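Local structure of putative diflavin flavoprotein A 3 (6H0C) at residues L329-K338 against M357-F367. The protein probably passes electrons from NADH to oxygen, reducing it to water, with this chain supplying the flavodiiron core, a metallo-hydrolase-like domain joined to a flavodoxin-like one. Numbering follows the deposited sequence.
Sequences LGITLANASK and MLENKFRDAGF
Thr332 O takes two backbone N-H groups, from Ala336 N at 2.7 Å and Asn335 N at 3.1 Å, just before Ala336 turns its CB toward the Phe367 ring. No hydrogen bond joins 329-338 to 357-367; the contact is apolar packing. Leu329 is a knob in the hole formed by Met357, Leu358, Lys361 and Phe362. Its chi1 of 166° swings CG over beside the carbonyl carbon, carrying CD1 past the Phe362 ring, 3.6 Å from CZ, while CD2 meets Met357 SD tip to tip at 3.9 Å. One turn on, Leu333 CD2 touches Ala365 CB at 3.7 Å, the edge of Phe367 at CE2, and the Phe362 ring. Ser337 O lies at the Phe367 edge, 3.4 Å from CE1, and Phe362 O lies at the edge in the ring plane. Lys338 runs out extended past the end of the other helix, its CE in close contact with Ala365 O at 3.0 Å, without a bond. There Gly366, with positive phi, completes a Schellman motif. The two helix segments run nearly parallel, at 15° with axes 11.7 Å apart, as successive helices of the right-handed beta-alpha-beta crossovers in a flavodoxin-like domain. On the sheet side, Phe362 packs against Cys342 and Val344 of strand 341-348 and meets Phe310 and Phe312 of strand 309-313 edge-to-face, with Phe310 edge-to-face to Phe367 as well, while Ile331 touches helix 297-306.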
loop_
_atom_site.group_PDB
_atom_site.type_symbol
_atom_site.label_atom_id
_atom_site.label_comp_id
_atom_site.label_asym_id
_atom_site.label_seq_id
_atom_site.Cartn_x
_atom_site.Cartn_y
_atom_site.Cartn_z
ATOM N N LEU A 329 7.122 8.395 19.822
ATOM C CA LEU A 329 7.475 9.726 20.315
ATOM C C LEU A 329 8.670 9.655 21.274
ATOM O O LEU A 329 9.592 10.471 21.191
ATOM C CB LEU A 329 6.272 10.378 21.008
ATOM C CG LEU A 329 6.538 11.621 21.862
ATOM C CD1 LEU A 329 6.904 12.799 20.988
ATOM C CD2 LEU A 329 5.332 11.953 22.739
ATOM N N GLY A 330 8.653 8.677 22.178
ATOM C CA GLY A 330 9.743 8.491 23.120
ATOM C C GLY A 330 11.059 8.182 22.430
ATOM O O GLY A 330 12.111 8.739 22.769
ATOM N N ILE A 331 11.005 7.280 21.457
ATOM C CA ILE A 331 12.202 6.901 20.718
ATOM C C ILE A 331 12.715 8.091 19.925
ATOM O O ILE A 331 13.921 8.321 19.847
ATOM C CB ILE A 331 11.930 5.702 19.778
ATOM C CG1 ILE A 331 11.514 4.474 20.603
ATOM C CG2 ILE A 331 13.156 5.397 18.921
ATOM C CD1 ILE A 331 10.973 3.323 19.771
ATOM N N THR A 332 11.798 8.862 19.350
ATOM C CA THR A 332 12.191 10.024 18.566
ATOM C C THR A 332 12.848 11.080 19.458
ATOM O O THR A 332 13.918 11.595 19.134
ATOM C CB THR A 332 10.986 10.628 17.824
ATOM O OG1 THR A 332 10.468 9.658 16.903
ATOM C CG2 THR A 332 11.400 11.880 17.048
ATOM N N LEU A 333 12.228 11.384 20.596
ATOM C CA LEU A 333 12.802 12.370 21.514
ATOM C C LEU A 333 14.148 11.901 22.062
ATOM O O LEU A 333 15.067 12.707 22.239
ATOM C CB LEU A 333 11.844 12.670 22.673
ATOM C CG LEU A 333 10.589 13.473 22.326
ATOM C CD1 LEU A 333 9.680 13.579 23.530
ATOM C CD2 LEU A 333 10.976 14.848 21.837
ATOM N N ALA A 334 14.266 10.603 22.329
ATOM C CA ALA A 334 15.510 10.060 22.874
ATOM C C ALA A 334 16.640 10.085 21.854
ATOM O O ALA A 334 17.803 10.003 22.223
ATOM C CB ALA A 334 15.298 8.640 23.381
ATOM N N ASN A 335 16.308 10.202 20.574
ATOM C CA ASN A 335 17.331 10.043 19.543
ATOM C C ASN A 335 17.537 11.205 18.587
ATOM O O ASN A 335 18.613 11.338 18.010
ATOM C CB ASN A 335 17.031 8.798 18.723
ATOM C CG ASN A 335 17.307 7.538 19.491
ATOM O OD1 ASN A 335 18.465 7.129 19.638
ATOM N ND2 ASN A 335 16.250 6.917 20.009
ATOM N N ALA A 336 16.523 12.038 18.406
ATOM C CA ALA A 336 16.627 13.109 17.424
ATOM C C ALA A 336 17.419 14.308 17.952
ATOM O O ALA A 336 17.228 14.760 19.083
ATOM C CB ALA A 336 15.239 13.550 16.973
ATOM N N SER A 337 18.317 14.815 17.116
ATOM C CA SER A 337 18.978 16.079 17.395
ATOM C C SER A 337 18.000 17.242 17.225
ATOM O O SER A 337 17.148 17.223 16.328
ATOM C CB SER A 337 20.176 16.264 16.472
ATOM O OG SER A 337 20.584 17.622 16.473
ATOM N N LYS A 338 18.124 18.258 18.070
ATOM C CA LYS A 338 17.218 19.403 18.002
ATOM C C LYS A 338 17.367 20.210 16.704
ATOM O O LYS A 338 16.564 21.098 16.432
ATOM C CB LYS A 338 17.422 20.325 19.212
ATOM C CG LYS A 338 16.996 19.728 20.549
ATOM C CD LYS A 338 16.995 20.793 21.643
ATOM C CE LYS A 338 16.619 20.226 23.011
ATOM N NZ LYS A 338 16.475 21.302 24.042
ATOM N N MET A 357 -1.015 17.377 21.708
ATOM C CA MET A 357 0.000 16.741 22.544
ATOM C C MET A 357 1.352 16.705 21.822
ATOM O O MET A 357 2.373 17.138 22.359
ATOM C CB MET A 357 -0.442 15.328 22.937
ATOM C CG MET A 357 0.494 14.612 23.906
ATOM S SD MET A 357 1.887 13.786 23.101
ATOM C CE MET A 357 1.056 12.510 22.142
ATOM N N LEU A 358 1.349 16.200 20.592
ATOM C CA LEU A 358 2.574 16.115 19.804
ATOM C C LEU A 358 3.206 17.489 19.529
ATOM O O LEU A 358 4.422 17.666 19.672
ATOM C CB LEU A 358 2.298 15.394 18.486
ATOM C CG LEU A 358 2.029 13.891 18.584
ATOM C CD1 LEU A 358 1.620 13.353 17.225
ATOM C CD2 LEU A 358 3.256 13.157 19.119
ATOM N N GLU A 359 2.388 18.455 19.130
ATOM C CA GLU A 359 2.897 19.785 18.833
ATOM C C GLU A 359 3.597 20.360 20.065
ATOM O O GLU A 359 4.711 20.877 19.981
ATOM C CB GLU A 359 1.756 20.698 18.376
ATOM C CG GLU A 359 2.162 22.140 18.083
ATOM C CD GLU A 359 1.025 22.952 17.484
ATOM O OE1 GLU A 359 -0.068 22.982 18.088
ATOM O OE2 GLU A 359 1.223 23.546 16.404
ATOM N N ASN A 360 2.937 20.235 21.210
ATOM C CA ASN A 360 3.461 20.737 22.476
ATOM C C ASN A 360 4.750 20.070 22.909
ATOM O O ASN A 360 5.672 20.740 23.380
ATOM C CB ASN A 360 2.428 20.559 23.579
ATOM C CG ASN A 360 1.347 21.586 23.518
ATOM O OD1 ASN A 360 1.566 22.696 23.034
ATOM N ND2 ASN A 360 0.166 21.233 24.006
ATOM N N LYS A 361 4.804 18.748 22.771
ATOM C CA LYS A 361 5.978 17.999 23.200
ATOM C C LYS A 361 7.188 18.352 22.337
ATOM O O LYS A 361 8.293 18.527 22.850
ATOM C CB LYS A 361 5.699 16.490 23.171
ATOM C CG LYS A 361 5.193 15.951 24.505
ATOM C CD LYS A 361 4.095 16.835 25.059
ATOM C CE LYS A 361 3.724 16.474 26.484
ATOM N NZ LYS A 361 2.477 17.189 26.901
ATOM N N PHE A 362 6.975 18.485 21.034
ATOM C CA PHE A 362 8.068 18.827 20.140
ATOM C C PHE A 362 8.495 20.285 20.339
ATOM O O PHE A 362 9.692 20.594 20.311
ATOM C CB PHE A 362 7.677 18.543 18.686
ATOM C CG PHE A 362 7.631 17.074 18.360
ATOM C CD1 PHE A 362 8.663 16.232 18.759
ATOM C CD2 PHE A 362 6.553 16.526 17.683
ATOM C CE1 PHE A 362 8.623 14.868 18.475
ATOM C CE2 PHE A 362 6.508 15.166 17.402
ATOM C CZ PHE A 362 7.539 14.339 17.796
ATOM N N ARG A 363 7.534 21.174 20.575
ATOM C CA ARG A 363 7.889 22.564 20.850
ATOM C C ARG A 363 8.688 22.678 22.152
ATOM O O ARG A 363 9.724 23.336 22.184
ATOM C CB ARG A 363 6.657 23.461 20.915
ATOM C CG ARG A 363 7.018 24.923 21.187
ATOM C CD ARG A 363 5.851 25.869 20.952
ATOM N NE ARG A 363 4.598 25.306 21.443
ATOM C CZ ARG A 363 3.534 25.077 20.678
ATOM N NH1 ARG A 363 3.562 25.375 19.382
ATOM N NH2 ARG A 363 2.438 24.556 21.214
ATOM N N ASP A 364 8.217 22.033 23.215
ATOM C CA ASP A 364 8.945 22.044 24.485
ATOM C C ASP A 364 10.340 21.439 24.343
ATOM O O ASP A 364 11.280 21.851 25.026
ATOM C CB ASP A 364 8.169 21.291 25.568
ATOM C CG ASP A 364 6.907 22.015 25.983
ATOM O OD1 ASP A 364 6.112 21.438 26.756
ATOM O OD2 ASP A 364 6.706 23.160 25.521
ATOM N N ALA A 365 10.472 20.467 23.447
ATOM C CA ALA A 365 11.738 19.768 23.259
ATOM C C ALA A 365 12.687 20.546 22.353
ATOM O O ALA A 365 13.753 20.045 22.004
ATOM C CB ALA A 365 11.496 18.375 22.699
ATOM N N GLY A 366 12.290 21.755 21.962
ATOM C CA GLY A 366 13.176 22.655 21.243
ATOM C C GLY A 366 13.285 22.491 19.735
ATOM O O GLY A 366 14.242 22.967 19.125
ATOM N N PHE A 367 12.316 21.828 19.114
ATOM C CA PHE A 367 12.348 21.678 17.663
ATOM C C PHE A 367 11.699 22.859 16.968
ATOM O O PHE A 367 10.771 23.473 17.494
ATOM C CB PHE A 367 11.658 20.386 17.232
ATOM C CG PHE A 367 12.330 19.155 17.745
ATOM C CD1 PHE A 367 13.391 18.595 17.059
ATOM C CD2 PHE A 367 11.913 18.565 18.923
ATOM C CE1 PHE A 367 14.014 17.467 17.536
ATOM C CE2 PHE A 367 12.534 17.437 19.403
ATOM C CZ PHE A 367 13.588 16.889 18.711
#